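Sys-1 protein (Caenorhabditis elegans, PDB 3C2G) acts as a beta-catenin in Wnt asymmetry signalling, a transcription coregulator that binds the TCF factor POP-1 directly and activates or represses target genes. Local coordinates at residues 435-438 with 439-443; 462-465 with 466-470; 131-134 with 135-138; 67-70 with 71-75; 97-100 with 101-105. One frame throughout, in Å; residues are numbered along the deposited sequence.

Contact 1: residues 435-438 with 439-443; sequences IEID and ILKKL
Glu436 and Leu440 join where helix 437-448 of the armadillo domain begins. Glu436 holds the N-cap position. Three backbone hydrogen bonds of the i to i+4 kind build the first turns. Leu440 N donates to Glu436 O at 3.3 Å. Lys441 N bonds to Ile437 O at 3.0 Å, and Lys442 N to Asp438 O at 3.2 Å.

The carbon contacts of Leu440 lie on the buried side. The CG of Leu440 sits beside its own backbone N (chi1 -78°), which turns the branch back toward the start of the helix. CD1 then rests on Ile435 O at 3.6 Å. Beyond the turn, Leu440 packs on Phe468 of helix 457-472 and on Val485, while Ile439 faces helix 368-377. An alanine at Leu440 would probably open a gap beside Phe468 and Val485 and take the cover from the carbonyl of Ile435.

The charged groups lie farther out. Glu436 OE2 forms a salt bridge with Lys433 of the same chain. Lys442 NZ bonds to the backbone O of Ser377, and its distance of 4.8 Å from Asp438 OD2 is too long for a salt bridge. The acid meets the extended lysine chain through carbon instead: Asp438 OD1 lies 4.1 Å from Lys442 CE.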
loop_
_atom_site.group_PDB
_atom_site.type_symbol
_atom_site.label_atom_id
_atom_site.label_comp_id
_atom_site.label_asym_id
_atom_site.label_seq_id
_atom_site.Cartn_x
_atom_site.Cartn_y
_atom_site.Cartn_z
ATOM N N ILE A 435 26.770 3.501 16.963
ATOM C CA ILE A 435 27.662 2.610 17.690
ATOM C C ILE A 435 27.578 2.731 19.209
ATOM O O ILE A 435 28.360 2.100 19.923
ATOM C CB ILE A 435 29.151 2.650 17.199
ATOM C CG1 ILE A 435 29.685 4.085 17.076
ATOM C CG2 ILE A 435 29.317 1.860 15.896
ATOM C CD1 ILE A 435 30.190 4.660 18.387
ATOM N N GLU A 436 26.619 3.502 19.721
ATOM C CA GLU A 436 26.356 3.501 21.165
ATOM C C GLU A 436 25.880 2.119 21.591
ATOM O O GLU A 436 25.245 1.423 20.806
ATOM C CB GLU A 436 25.326 4.557 21.545
ATOM C CG GLU A 436 25.868 5.984 21.607
ATOM C CD GLU A 436 24.796 7.007 21.956
ATOM O OE1 GLU A 436 23.609 6.625 22.082
ATOM O OE2 GLU A 436 25.140 8.198 22.109
ATOM N N ILE A 437 26.172 1.718 22.828
ATOM C CA ILE A 437 25.965 0.316 23.226
ATOM C C ILE A 437 24.509 -0.131 23.265
ATOM O O ILE A 437 24.214 -1.292 23.004
ATOM C CB ILE A 437 26.641 -0.058 24.563
ATOM C CG1 ILE A 437 26.193 0.873 25.683
ATOM C CG2 ILE A 437 28.145 -0.069 24.413
ATOM C CD1 ILE A 437 26.295 0.235 27.032
ATOM N N ASP A 438 23.604 0.784 23.587
ATOM C CA ASP A 438 22.200 0.425 23.682
ATOM C C ASP A 438 21.606 -0.017 22.342
ATOM O O ASP A 438 20.924 -1.032 22.290
ATOM C CB ASP A 438 21.385 1.561 24.299
ATOM C CG ASP A 438 20.043 1.089 24.863
ATOM O OD1 ASP A 438 19.810 -0.145 24.997
ATOM O OD2 ASP A 438 19.210 1.969 25.180
ATOM N N ILE A 439 21.872 0.721 21.267
ATOM C CA ILE A 439 21.334 0.344 19.973
ATOM C C ILE A 439 22.049 -0.874 19.363
ATOM O O ILE A 439 21.419 -1.705 18.686
ATOM C CB ILE A 439 21.243 1.534 18.983
ATOM C CG1 ILE A 439 20.169 1.251 17.918
ATOM C CG2 ILE A 439 22.601 1.847 18.363
ATOM C CD1 ILE A 439 19.741 2.451 17.141
ATOM N N LEU A 440 23.346 -1.002 19.626
ATOM C CA LEU A 440 24.072 -2.211 19.224
ATOM C C LEU A 440 23.447 -3.446 19.853
ATOM O O LEU A 440 23.250 -4.450 19.180
ATOM C CB LEU A 440 25.559 -2.133 19.590
ATOM C CG LEU A 440 26.469 -1.296 18.684
ATOM C CD1 LEU A 440 27.901 -1.380 19.181
ATOM C CD2 LEU A 440 26.407 -1.709 17.220
ATOM N N LYS A 441 23.142 -3.371 21.144
ATOM C CA LYS A 441 22.538 -4.493 21.836
ATOM C C LYS A 441 21.206 -4.869 21.193
ATOM O O LYS A 441 20.969 -6.040 20.918
ATOM C CB LYS A 441 22.355 -4.199 23.324
ATOM C CG LYS A 441 23.598 -4.416 24.172
ATOM C CD LYS A 441 23.310 -4.064 25.632
ATOM C CE LYS A 441 24.591 -3.880 26.435
ATOM N NZ LYS A 441 24.461 -4.387 27.846
ATOM N N LYS A 442 20.364 -3.867 20.931
ATOM C CA LYS A 442 19.058 -4.078 20.327
ATOM C C LYS A 442 19.160 -4.632 18.909
ATOM O O LYS A 442 18.396 -5.532 18.527
ATOM C CB LYS A 442 18.242 -2.784 20.358
ATOM C CG LYS A 442 17.855 -2.392 21.770
ATOM C CD LYS A 442 17.002 -1.130 21.847
ATOM C CE LYS A 442 16.282 -1.100 23.198
ATOM N NZ LYS A 442 15.247 -0.040 23.266
ATOM N N LEU A 443 20.117 -4.114 18.142
ATOM C CA LEU A 443 20.318 -4.576 16.783
ATOM C C LEU A 443 20.844 -5.987 16.745
ATOM O O LEU A 443 20.440 -6.775 15.889
ATOM C CB LEU A 443 21.228 -3.641 15.984
ATOM C CG LEU A 443 20.639 -2.285 15.588
ATOM C CD1 LEU A 443 21.553 -1.586 14.616
ATOM C CD2 LEU A 443 19.225 -2.407 15.007
#

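Contact 2: residues 462-465 with 466-470; sequences STIL and RSFIL
Ile464 and Phe468 make the tight part of this contact, one turn apart on the buried face of helix 457-472. Their side chains lie next to each other and point the same way. Ile464 CG2 reaches Phe468 CE2 at 3.4 Å and CD2 of the same ring at 3.7 Å. The branch is placed by its torsion: CG2 lies opposite the backbone N, while CG1 lies beside it (chi1 -71°). The ring also passes obliquely by the carbonyl of Ile464. That carbonyl accepts the Phe468 N-H at 3.1 Å. Helix 437-448 packs on both side chains, with Leu443 touching the ring.

The next bonds repeat the pattern. Ile469 N bonds to Leu465 O at 2.9 Å with an N-H...O angle of 169°, and Ser467 N bonds to Thr463 O at 3.0 Å. Leu465 packs on Ile498 of helix 494-507 and on Leu528 of helix 515-535.

The looser side is that of Arg466, the one partly exposed residue here. Its backbone bond to Ser462 O is weak, at 3.3 Å. Its chain bends at chi2 and carries the guanidinium off from the turn. Arg524 and Asn406 touch it.

Thr463 OG1 bonds to Glu459 O, and Ser467 OG to Asn406 OD1, while Ser462 OG has a weak bond to Gln520 NE2. The chemistry is that of a buried helix: mostly apolar packing, with these hydroxyls paired to backbone or side-chain partners.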
loop_
_atom_site.group_PDB
_atom_site.type_symbol
_atom_site.label_atom_id
_atom_site.label_comp_id
_atom_site.label_asym_id
_atom_site.label_seq_id
_atom_site.Cartn_x
_atom_site.Cartn_y
_atom_site.Cartn_z
ATOM N N SER A 462 18.877 -9.380 7.069
ATOM C CA SER A 462 19.719 -9.081 5.939
ATOM C C SER A 462 20.125 -7.603 5.951
ATOM O O SER A 462 21.287 -7.278 5.700
ATOM C CB SER A 462 18.981 -9.430 4.653
ATOM O OG SER A 462 19.825 -9.283 3.536
ATOM N N THR A 463 19.170 -6.725 6.265
ATOM C CA THR A 463 19.383 -5.269 6.262
ATOM C C THR A 463 20.296 -4.839 7.410
ATOM O O THR A 463 21.091 -3.914 7.272
ATOM C CB THR A 463 18.028 -4.509 6.353
ATOM O OG1 THR A 463 17.194 -4.902 5.259
ATOM C CG2 THR A 463 18.214 -3.000 6.298
ATOM N N ILE A 464 20.180 -5.518 8.543
ATOM C CA ILE A 464 21.030 -5.232 9.688
ATOM C C ILE A 464 22.500 -5.531 9.369
ATOM O O ILE A 464 23.383 -4.742 9.721
ATOM C CB ILE A 464 20.594 -6.020 10.921
ATOM C CG1 ILE A 464 19.269 -5.469 11.456
ATOM C CG2 ILE A 464 21.674 -5.961 12.002
ATOM C CD1 ILE A 464 18.630 -6.343 12.517
ATOM N N LEU A 465 22.757 -6.655 8.699
ATOM C CA LEU A 465 24.122 -7.020 8.361
ATOM C C LEU A 465 24.716 -5.922 7.499
ATOM O O LEU A 465 25.875 -5.523 7.687
ATOM C CB LEU A 465 24.194 -8.367 7.637
ATOM C CG LEU A 465 23.737 -9.587 8.425
ATOM C CD1 LEU A 465 23.794 -10.838 7.542
ATOM C CD2 LEU A 465 24.556 -9.775 9.701
ATOM N N ARG A 466 23.902 -5.428 6.572
ATOM C CA ARG A 466 24.322 -4.372 5.669
ATOM C C ARG A 466 24.672 -3.093 6.447
ATOM O O ARG A 466 25.689 -2.454 6.181
ATOM C CB ARG A 466 23.232 -4.101 4.634
ATOM C CG ARG A 466 23.760 -3.987 3.225
ATOM C CD ARG A 466 24.086 -2.580 2.862
ATOM N NE ARG A 466 25.153 -2.515 1.866
ATOM C CZ ARG A 466 25.008 -1.991 0.657
ATOM N NH1 ARG A 466 23.826 -1.495 0.295
ATOM N NH2 ARG A 466 26.039 -1.952 -0.178
ATOM N N SER A 467 23.834 -2.734 7.409
ATOM C CA SER A 467 24.100 -1.579 8.252
ATOM C C SER A 467 25.471 -1.652 8.935
ATOM O O SER A 467 26.197 -0.666 8.949
ATOM C CB SER A 467 22.986 -1.397 9.289
ATOM O OG SER A 467 21.857 -0.809 8.671
ATOM N N PHE A 468 25.802 -2.815 9.496
ATOM C CA PHE A 468 27.078 -3.030 10.152
ATOM C C PHE A 468 28.222 -2.945 9.157
ATOM O O PHE A 468 29.237 -2.313 9.435
ATOM C CB PHE A 468 27.103 -4.372 10.883
ATOM C CG PHE A 468 26.345 -4.365 12.170
ATOM C CD1 PHE A 468 26.667 -3.464 13.173
ATOM C CD2 PHE A 468 25.309 -5.271 12.395
ATOM C CE1 PHE A 468 25.948 -3.457 14.379
ATOM C CE2 PHE A 468 24.589 -5.261 13.605
ATOM C CZ PHE A 468 24.911 -4.357 14.586
ATOM N N ILE A 469 28.048 -3.572 8.000
ATOM C CA ILE A 469 29.012 -3.463 6.919
ATOM C C ILE A 469 29.331 -1.993 6.636
ATOM O O ILE A 469 30.491 -1.590 6.687
ATOM C CB ILE A 469 28.519 -4.160 5.641
ATOM C CG1 ILE A 469 28.528 -5.676 5.832
ATOM C CG2 ILE A 469 29.383 -3.778 4.440
ATOM C CD1 ILE A 469 27.700 -6.441 4.805
ATOM N N LEU A 470 28.307 -1.193 6.367
ATOM C CA LEU A 470 28.512 0.207 6.010
ATOM C C LEU A 470 29.042 1.071 7.157
ATOM O O LEU A 470 29.913 1.916 6.944
ATOM C CB LEU A 470 27.232 0.810 5.445
ATOM C CG LEU A 470 26.706 0.157 4.167
ATOM C CD1 LEU A 470 25.392 0.814 3.723
ATOM C CD2 LEU A 470 27.749 0.185 3.051
#

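Contact 3: residues 131-134 with 135-138; sequences PHMK and HCAN
Met133 O, the carbonyl oxygen of a selenomethionine, takes two backbone N-H groups at the start of helix 134-150. The bond from Ala137 N is the straight one, at 3.1 Å with an N-H...O angle of 171°. The one from Cys136 N is shorter, 2.9 Å, but weak because it is bent to 121°. One carbonyl thus serves both a tight turn and the first regular helical bond. Lys134 O carries the series on by accepting Asn138 N at 3.1 Å. In the first turn, His135 N makes a weak bond to His132 O.

On the outer side, Lys134 and His135 run next to each other in the same direction. Lys134 CG lies over the centre of the imidazole face, 3.9 Å from its centroid, in a CH-pi contact. It gets there because CG stands between the backbone N and the carbonyl carbon (chi1 80°). The edge of the ring faces His132 O, with His135 CD2 3.6 Å from it. The imidazole is therefore covered by a carbon on one face and met by a carbonyl near its plane. Asn138, also exposed, touches Asn187.

On the inner side, Met133 SE and Cys136 SG pack at 4.2 Å. Asp130 OD2 holds the preceding turn by accepting the N-H groups of His132 and Met133. Met133 and Cys136 both pack on helix 71-90, where they meet Ile71, Trp78 and Leu82.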
loop_
_atom_site.group_PDB
_atom_site.type_symbol
_atom_site.label_atom_id
_atom_site.label_comp_id
_atom_site.label_asym_id
_atom_site.label_seq_id
_atom_site.Cartn_x
_atom_site.Cartn_y
_atom_site.Cartn_z
ATOM N N PRO A 131 -35.656 20.728 -5.660
ATOM C CA PRO A 131 -36.370 20.440 -4.409
ATOM C C PRO A 131 -37.048 19.067 -4.377
ATOM O O PRO A 131 -37.098 18.428 -3.321
ATOM C CB PRO A 131 -37.426 21.553 -4.342
ATOM C CG PRO A 131 -36.900 22.642 -5.200
ATOM C CD PRO A 131 -36.147 21.965 -6.299
ATOM N N HIS A 132 -37.558 18.613 -5.518
ATOM C CA HIS A 132 -38.251 17.326 -5.563
ATOM C C HIS A 132 -37.335 16.193 -5.976
ATOM O O HIS A 132 -37.297 15.149 -5.329
ATOM C CB HIS A 132 -39.474 17.402 -6.471
ATOM C CG HIS A 132 -40.381 18.539 -6.145
ATOM N ND1 HIS A 132 -40.440 19.685 -6.910
ATOM C CD2 HIS A 132 -41.238 18.726 -5.114
ATOM C CE1 HIS A 132 -41.311 20.522 -6.375
ATOM N NE2 HIS A 132 -41.810 19.962 -5.286
HETATM N N MSE A 133 -36.583 16.416 -7.045
HETATM C CA MSE A 133 -35.733 15.381 -7.621
HETATM C C MSE A 133 -34.542 14.915 -6.767
HETATM O O MSE A 133 -34.103 13.774 -6.909
HETATM C CB MSE A 133 -35.276 15.807 -9.010
HETATM C CG MSE A 133 -36.365 15.648 -10.059
HETATM SE SE MSE A 133 -36.885 13.770 -10.304
HETATM C CE MSE A 133 -35.187 13.139 -11.041
ATOM N N LYS A 134 -34.048 15.769 -5.871
ATOM C CA LYS A 134 -32.921 15.400 -4.999
ATOM C C LYS A 134 -33.210 14.132 -4.183
ATOM O O LYS A 134 -32.308 13.353 -3.892
ATOM C CB LYS A 134 -32.481 16.574 -4.094
ATOM C CG LYS A 134 -33.343 16.815 -2.833
ATOM C CD LYS A 134 -32.846 17.984 -1.975
ATOM C CE LYS A 134 -33.077 19.328 -2.673
ATOM N NZ LYS A 134 -32.895 20.516 -1.779
ATOM N N HIS A 135 -34.475 13.921 -3.844
ATOM C CA HIS A 135 -34.874 12.732 -3.098
ATOM C C HIS A 135 -34.854 11.456 -3.936
ATOM O O HIS A 135 -34.580 10.382 -3.413
ATOM C CB HIS A 135 -36.233 12.946 -2.441
ATOM C CG HIS A 135 -36.289 14.180 -1.603
ATOM N ND1 HIS A 135 -35.600 14.301 -0.415
ATOM C CD2 HIS A 135 -36.920 15.363 -1.796
ATOM C CE1 HIS A 135 -35.818 15.501 0.095
ATOM N NE2 HIS A 135 -36.618 16.165 -0.722
ATOM N N CYS A 136 -35.117 11.584 -5.234
ATOM C CA CYS A 136 -34.957 10.469 -6.167
ATOM C C CYS A 136 -33.496 10.090 -6.333
ATOM O O CYS A 136 -33.145 8.909 -6.276
ATOM C CB CYS A 136 -35.594 10.789 -7.526
ATOM S SG CYS A 136 -37.403 10.792 -7.446
ATOM N N ALA A 137 -32.655 11.103 -6.527
ATOM C CA ALA A 137 -31.203 10.936 -6.564
ATOM C C ALA A 137 -30.691 10.146 -5.364
ATOM O O ALA A 137 -29.954 9.165 -5.521
ATOM C CB ALA A 137 -30.529 12.293 -6.621
ATOM N N ASN A 138 -31.096 10.561 -4.168
ATOM C CA ASN A 138 -30.578 9.949 -2.949
ATOM C C ASN A 138 -30.954 8.487 -2.869
ATOM O O ASN A 138 -30.213 7.664 -2.343
ATOM C CB ASN A 138 -31.059 10.694 -1.700
ATOM C CG ASN A 138 -30.588 10.030 -0.412
ATOM O OD1 ASN A 138 -31.404 9.554 0.395
ATOM N ND2 ASN A 138 -29.255 9.960 -0.225
#

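Contact 4: residues 67-70 with 71-75; sequences VQLP and ISYYA
Two torsions send Tyr73 and Tyr74 to the same leucine, Leu69. In Tyr73, CG lies opposite the backbone N (chi1 169°). In Tyr74, CG lies beside the backbone N and opposite the carbonyl carbon (chi1 -76°). They meet where a loop enters helix 71-90 of the armadillo domain, with Pro70 at the N-cap position.

Leu69 shares its carbons between the rings. Its CD1 meets Tyr73 CE2 at 3.7 Å, the two side chains crossing at a slant. Its CB meets Tyr74 CE2 at 3.8 Å. Both rings approach it obliquely. They also touch each other, with Tyr73 CD2 4.0 Å above one face of Tyr74, toward the rim. Pro70 adds a lighter contact, CG to Tyr73 CB at 4.0 Å.

The backbone is held more loosely. Pro70 O accepts Tyr73 N at 3.0 Å and Tyr74 N at 3.5 Å, and both bonds are weak. Ala75 N to Ile71 O is the first regular bond within the helix.

The hydroxyls tie the turn to its surroundings. Tyr73 OH bonds to Pro20 O, at the start of helix 20-37. Tyr74 OH makes a weak bond to Gln65 N, and its ring meets Trp78. With an alanine in place of Tyr74, Leu69 would probably lose cover on one side and Gln65 N its hydroxyl partner. The same hydroxyl touches the leucine, Tyr74 OH lying 3.8 Å from Leu69 CD1.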
loop_
_atom_site.group_PDB
_atom_site.type_symbol
_atom_site.label_atom_id
_atom_site.label_comp_id
_atom_site.label_asym_id
_atom_site.label_seq_id
_atom_site.Cartn_x
_atom_site.Cartn_y
_atom_site.Cartn_z
ATOM N N VAL A 67 -47.245 13.307 -23.046
ATOM C CA VAL A 67 -47.941 14.417 -22.379
ATOM C C VAL A 67 -47.014 15.145 -21.412
ATOM O O VAL A 67 -46.426 14.524 -20.521
ATOM C CB VAL A 67 -49.194 13.953 -21.584
ATOM C CG1 VAL A 67 -50.456 14.107 -22.421
ATOM C CG2 VAL A 67 -49.032 12.518 -21.061
ATOM N N GLN A 68 -46.891 16.459 -21.589
ATOM C CA GLN A 68 -46.024 17.277 -20.739
ATOM C C GLN A 68 -46.554 17.385 -19.301
ATOM O O GLN A 68 -47.735 17.662 -19.077
ATOM C CB GLN A 68 -45.791 18.662 -21.356
ATOM C CG GLN A 68 -44.647 19.446 -20.705
ATOM C CD GLN A 68 -43.308 18.704 -20.749
ATOM O OE1 GLN A 68 -42.632 18.679 -21.783
ATOM N NE2 GLN A 68 -42.920 18.104 -19.621
ATOM N N LEU A 69 -45.660 17.158 -18.340
ATOM C CA LEU A 69 -46.014 17.078 -16.924
ATOM C C LEU A 69 -44.991 17.802 -16.053
ATOM O O LEU A 69 -43.808 17.850 -16.407
ATOM C CB LEU A 69 -46.113 15.610 -16.501
ATOM C CG LEU A 69 -47.298 14.799 -17.043
ATOM C CD1 LEU A 69 -47.005 13.300 -17.052
ATOM C CD2 LEU A 69 -48.567 15.107 -16.258
ATOM N N PRO A 70 -45.435 18.360 -14.904
ATOM C CA PRO A 70 -44.504 19.035 -13.997
ATOM C C PRO A 70 -43.529 18.059 -13.335
ATOM O O PRO A 70 -43.834 16.874 -13.179
ATOM C CB PRO A 70 -45.425 19.643 -12.939
ATOM C CG PRO A 70 -46.630 18.743 -12.930
ATOM C CD PRO A 70 -46.814 18.377 -14.378
ATOM N N ILE A 71 -42.364 18.578 -12.958
ATOM C CA ILE A 71 -41.326 17.816 -12.275
ATOM C C ILE A 71 -41.873 17.209 -10.985
ATOM O O ILE A 71 -41.505 16.090 -10.616
ATOM C CB ILE A 71 -40.097 18.717 -11.990
ATOM C CG1 ILE A 71 -39.416 19.113 -13.306
ATOM C CG2 ILE A 71 -39.097 18.027 -11.084
ATOM C CD1 ILE A 71 -38.783 20.508 -13.293
ATOM N N SER A 72 -42.771 17.942 -10.328
ATOM C CA SER A 72 -43.410 17.498 -9.081
ATOM C C SER A 72 -44.057 16.141 -9.280
ATOM O O SER A 72 -43.989 15.271 -8.410
ATOM C CB SER A 72 -44.491 18.492 -8.627
ATOM O OG SER A 72 -44.377 19.734 -9.310
ATOM N N TYR A 73 -44.701 15.976 -10.431
ATOM C CA TYR A 73 -45.374 14.730 -10.741
ATOM C C TYR A 73 -44.364 13.589 -10.867
ATOM O O TYR A 73 -44.492 12.561 -10.204
ATOM C CB TYR A 73 -46.227 14.842 -12.017
ATOM C CG TYR A 73 -46.692 13.482 -12.470
ATOM C CD1 TYR A 73 -47.776 12.859 -11.851
ATOM C CD2 TYR A 73 -46.005 12.788 -13.465
ATOM C CE1 TYR A 73 -48.185 11.594 -12.232
ATOM C CE2 TYR A 73 -46.402 11.519 -13.853
ATOM C CZ TYR A 73 -47.497 10.930 -13.235
ATOM O OH TYR A 73 -47.886 9.673 -13.614
ATOM N N TYR A 74 -43.364 13.783 -11.718
ATOM C CA TYR A 74 -42.377 12.747 -11.974
ATOM C C TYR A 74 -41.584 12.352 -10.727
ATOM O O TYR A 74 -41.308 11.169 -10.521
ATOM C CB TYR A 74 -41.431 13.169 -13.095
ATOM C CG TYR A 74 -42.004 13.073 -14.490
ATOM C CD1 TYR A 74 -42.368 11.838 -15.041
ATOM C CD2 TYR A 74 -42.145 14.214 -15.279
ATOM C CE1 TYR A 74 -42.875 11.745 -16.342
ATOM C CE2 TYR A 74 -42.650 14.137 -16.583
ATOM C CZ TYR A 74 -43.015 12.898 -17.106
ATOM O OH TYR A 74 -43.516 12.827 -18.391
ATOM N N ALA A 75 -41.235 13.327 -9.890
ATOM C CA ALA A 75 -40.528 13.034 -8.636
ATOM C C ALA A 75 -41.354 12.147 -7.724
ATOM O O ALA A 75 -40.821 11.264 -7.048
ATOM C CB ALA A 75 -40.142 14.306 -7.915
#

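Contact 5: residues 97-100 with 101-105; sequences YIHQ and VVQMF
Gln103 reaches back over one turn to His99 in the short helix 98-103 of this armadillo domain. Its CB lies 3.4 Å from His99 O. The next atom comes nearer, CG standing 3.1 Å from the same oxygen because it lies beside the backbone N (chi1 -76°). From there the chain is extended, and CD is 3.5 Å from His99 O. At the tip the amide divides. Its OE1 faces Gln100 CA at 3.9 Å. Its NE2 comes to the edge of the imidazole, near the ring plane, 4.0 Å from His99 ND1. That distance is beyond hydrogen-bond length. Ring and amide planes stand almost at right angles, 87° apart, although the two side chains point the same way. Gln100 CG covers part of one face of the same imidazole, toward the rim.

Backbone bonds hold this turn. Gln103 N bonds to His99 O at 2.8 Å, so one oxygen takes the N-H and is flanked by the glutamine's carbons. Val102 N bonds to Ile98 O at 3.1 Å. Elsewhere on the turn, Ile98 CD1 and Val101 CG2 pack across each other.

Helix 47-62 receives the buried Gln100, whose NE2 bonds to Gln52 OE1 and Pro48 O. Helix 154-164 takes Ile98, His99 and Val102. At the far end, the selenomethionine Met104 donates its N-H to Gln100 O, and Met104 CG lies 3.4 Å from that oxygen.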
loop_
_atom_site.group_PDB
_atom_site.type_symbol
_atom_site.label_atom_id
_atom_site.label_comp_id
_atom_site.label_asym_id
_atom_site.label_seq_id
_atom_site.Cartn_x
_atom_site.Cartn_y
_atom_site.Cartn_z
ATOM N N TYR A 97 -33.608 -13.750 -6.102
ATOM C CA TYR A 97 -34.067 -13.264 -7.405
ATOM C C TYR A 97 -33.306 -12.015 -7.872
ATOM O O TYR A 97 -33.663 -11.391 -8.878
ATOM C CB TYR A 97 -35.583 -13.022 -7.369
ATOM C CG TYR A 97 -36.345 -14.178 -6.751
ATOM C CD1 TYR A 97 -36.599 -15.336 -7.483
ATOM C CD2 TYR A 97 -36.783 -14.122 -5.431
ATOM C CE1 TYR A 97 -37.277 -16.410 -6.920
ATOM C CE2 TYR A 97 -37.462 -15.189 -4.854
ATOM C CZ TYR A 97 -37.705 -16.332 -5.604
ATOM O OH TYR A 97 -38.385 -17.394 -5.047
ATOM N N ILE A 98 -32.234 -11.692 -7.154
ATOM C CA ILE A 98 -31.475 -10.459 -7.365
ATOM C C ILE A 98 -30.815 -10.349 -8.737
ATOM O O ILE A 98 -30.576 -9.239 -9.224
ATOM C CB ILE A 98 -30.461 -10.209 -6.206
ATOM C CG1 ILE A 98 -30.025 -8.737 -6.158
ATOM C CG2 ILE A 98 -29.283 -11.190 -6.248
ATOM C CD1 ILE A 98 -31.000 -7.834 -5.421
ATOM N N HIS A 99 -30.559 -11.488 -9.376
ATOM C CA HIS A 99 -30.032 -11.486 -10.744
ATOM C C HIS A 99 -30.991 -10.834 -11.737
ATOM O O HIS A 99 -30.558 -10.289 -12.759
ATOM C CB HIS A 99 -29.636 -12.895 -11.205
ATOM C CG HIS A 99 -30.730 -13.901 -11.083
ATOM N ND1 HIS A 99 -31.425 -14.380 -12.174
ATOM C CD2 HIS A 99 -31.263 -14.511 -9.998
ATOM C CE1 HIS A 99 -32.341 -15.239 -11.765
ATOM N NE2 HIS A 99 -32.266 -15.334 -10.449
ATOM N N GLN A 100 -32.286 -10.866 -11.428
ATOM C CA GLN A 100 -33.289 -10.196 -12.263
ATOM C C GLN A 100 -33.147 -8.687 -12.162
ATOM O O GLN A 100 -33.279 -7.983 -13.174
ATOM C CB GLN A 100 -34.714 -10.629 -11.906
ATOM C CG GLN A 100 -35.044 -12.080 -12.267
ATOM C CD GLN A 100 -36.458 -12.480 -11.899
ATOM O OE1 GLN A 100 -36.672 -13.476 -11.212
ATOM N NE2 GLN A 100 -37.434 -11.703 -12.354
ATOM N N VAL A 101 -32.873 -8.200 -10.948
ATOM C CA VAL A 101 -32.529 -6.789 -10.735
ATOM C C VAL A 101 -31.313 -6.391 -11.582
ATOM O O VAL A 101 -31.367 -5.420 -12.335
ATOM C CB VAL A 101 -32.285 -6.462 -9.239
ATOM C CG1 VAL A 101 -31.866 -5.005 -9.054
ATOM C CG2 VAL A 101 -33.539 -6.742 -8.424
ATOM N N VAL A 102 -30.239 -7.167 -11.484
ATOM C CA VAL A 102 -29.018 -6.912 -12.248
ATOM C C VAL A 102 -29.277 -6.933 -13.757
ATOM O O VAL A 102 -28.741 -6.094 -14.491
ATOM C CB VAL A 102 -27.898 -7.923 -11.885
ATOM C CG1 VAL A 102 -26.640 -7.708 -12.746
ATOM C CG2 VAL A 102 -27.557 -7.839 -10.396
ATOM N N GLN A 103 -30.107 -7.881 -14.214
ATOM C CA GLN A 103 -30.392 -8.031 -15.647
ATOM C C GLN A 103 -31.103 -6.823 -16.242
ATOM O O GLN A 103 -30.997 -6.585 -17.443
ATOM C CB GLN A 103 -31.195 -9.303 -15.935
ATOM C CG GLN A 103 -30.378 -10.601 -15.875
ATOM C CD GLN A 103 -31.250 -11.864 -15.832
ATOM O OE1 GLN A 103 -32.482 -11.786 -15.753
ATOM N NE2 GLN A 103 -30.607 -13.032 -15.871
HETATM N N MSE A 104 -31.818 -6.068 -15.402
HETATM C CA MSE A 104 -32.486 -4.835 -15.832
HETATM C C MSE A 104 -31.498 -3.796 -16.326
HETATM O O MSE A 104 -31.838 -2.942 -17.137
HETATM C CB MSE A 104 -33.322 -4.229 -14.703
HETATM C CG MSE A 104 -34.539 -5.064 -14.295
HETATM SE SE MSE A 104 -35.770 -5.467 -15.787
HETATM C CE MSE A 104 -36.351 -3.649 -16.199
ATOM N N PHE A 105 -30.270 -3.866 -15.822
ATOM C CA PHE A 105 -29.250 -2.899 -16.174
ATOM C C PHE A 105 -28.605 -3.177 -17.520
ATOM O O PHE A 105 -27.967 -2.292 -18.103
ATOM C CB PHE A 105 -28.192 -2.837 -15.088
ATOM C CG PHE A 105 -28.596 -2.018 -13.909
ATOM C CD1 PHE A 105 -28.324 -0.652 -13.875
ATOM C CD2 PHE A 105 -29.253 -2.608 -12.828
ATOM C CE1 PHE A 105 -28.694 0.108 -12.774
ATOM C CE2 PHE A 105 -29.626 -1.853 -11.733
ATOM C CZ PHE A 105 -29.348 -0.496 -11.703
#

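From the N terminus, contact 4 comes first, where the loop after helix 47-62 enters helix 71-90. Contact 5 follows on the next helix, 98-103, about 17 Å away between nearest atoms. Contact 3 starts helix 134-150 and returns to contact 4: Met133 and His132 pack on Ile71 and Ala75. Contacts 1 and 2 come much later, on the successive helices 437-448 and 457-472, and touch through Leu440 and Phe468. All five are local and in series. None closes a long loop, nests or crosses another. Contacts 3, 4 and 5 lie on one side of the chain's centre and contacts 1 and 2 on the other.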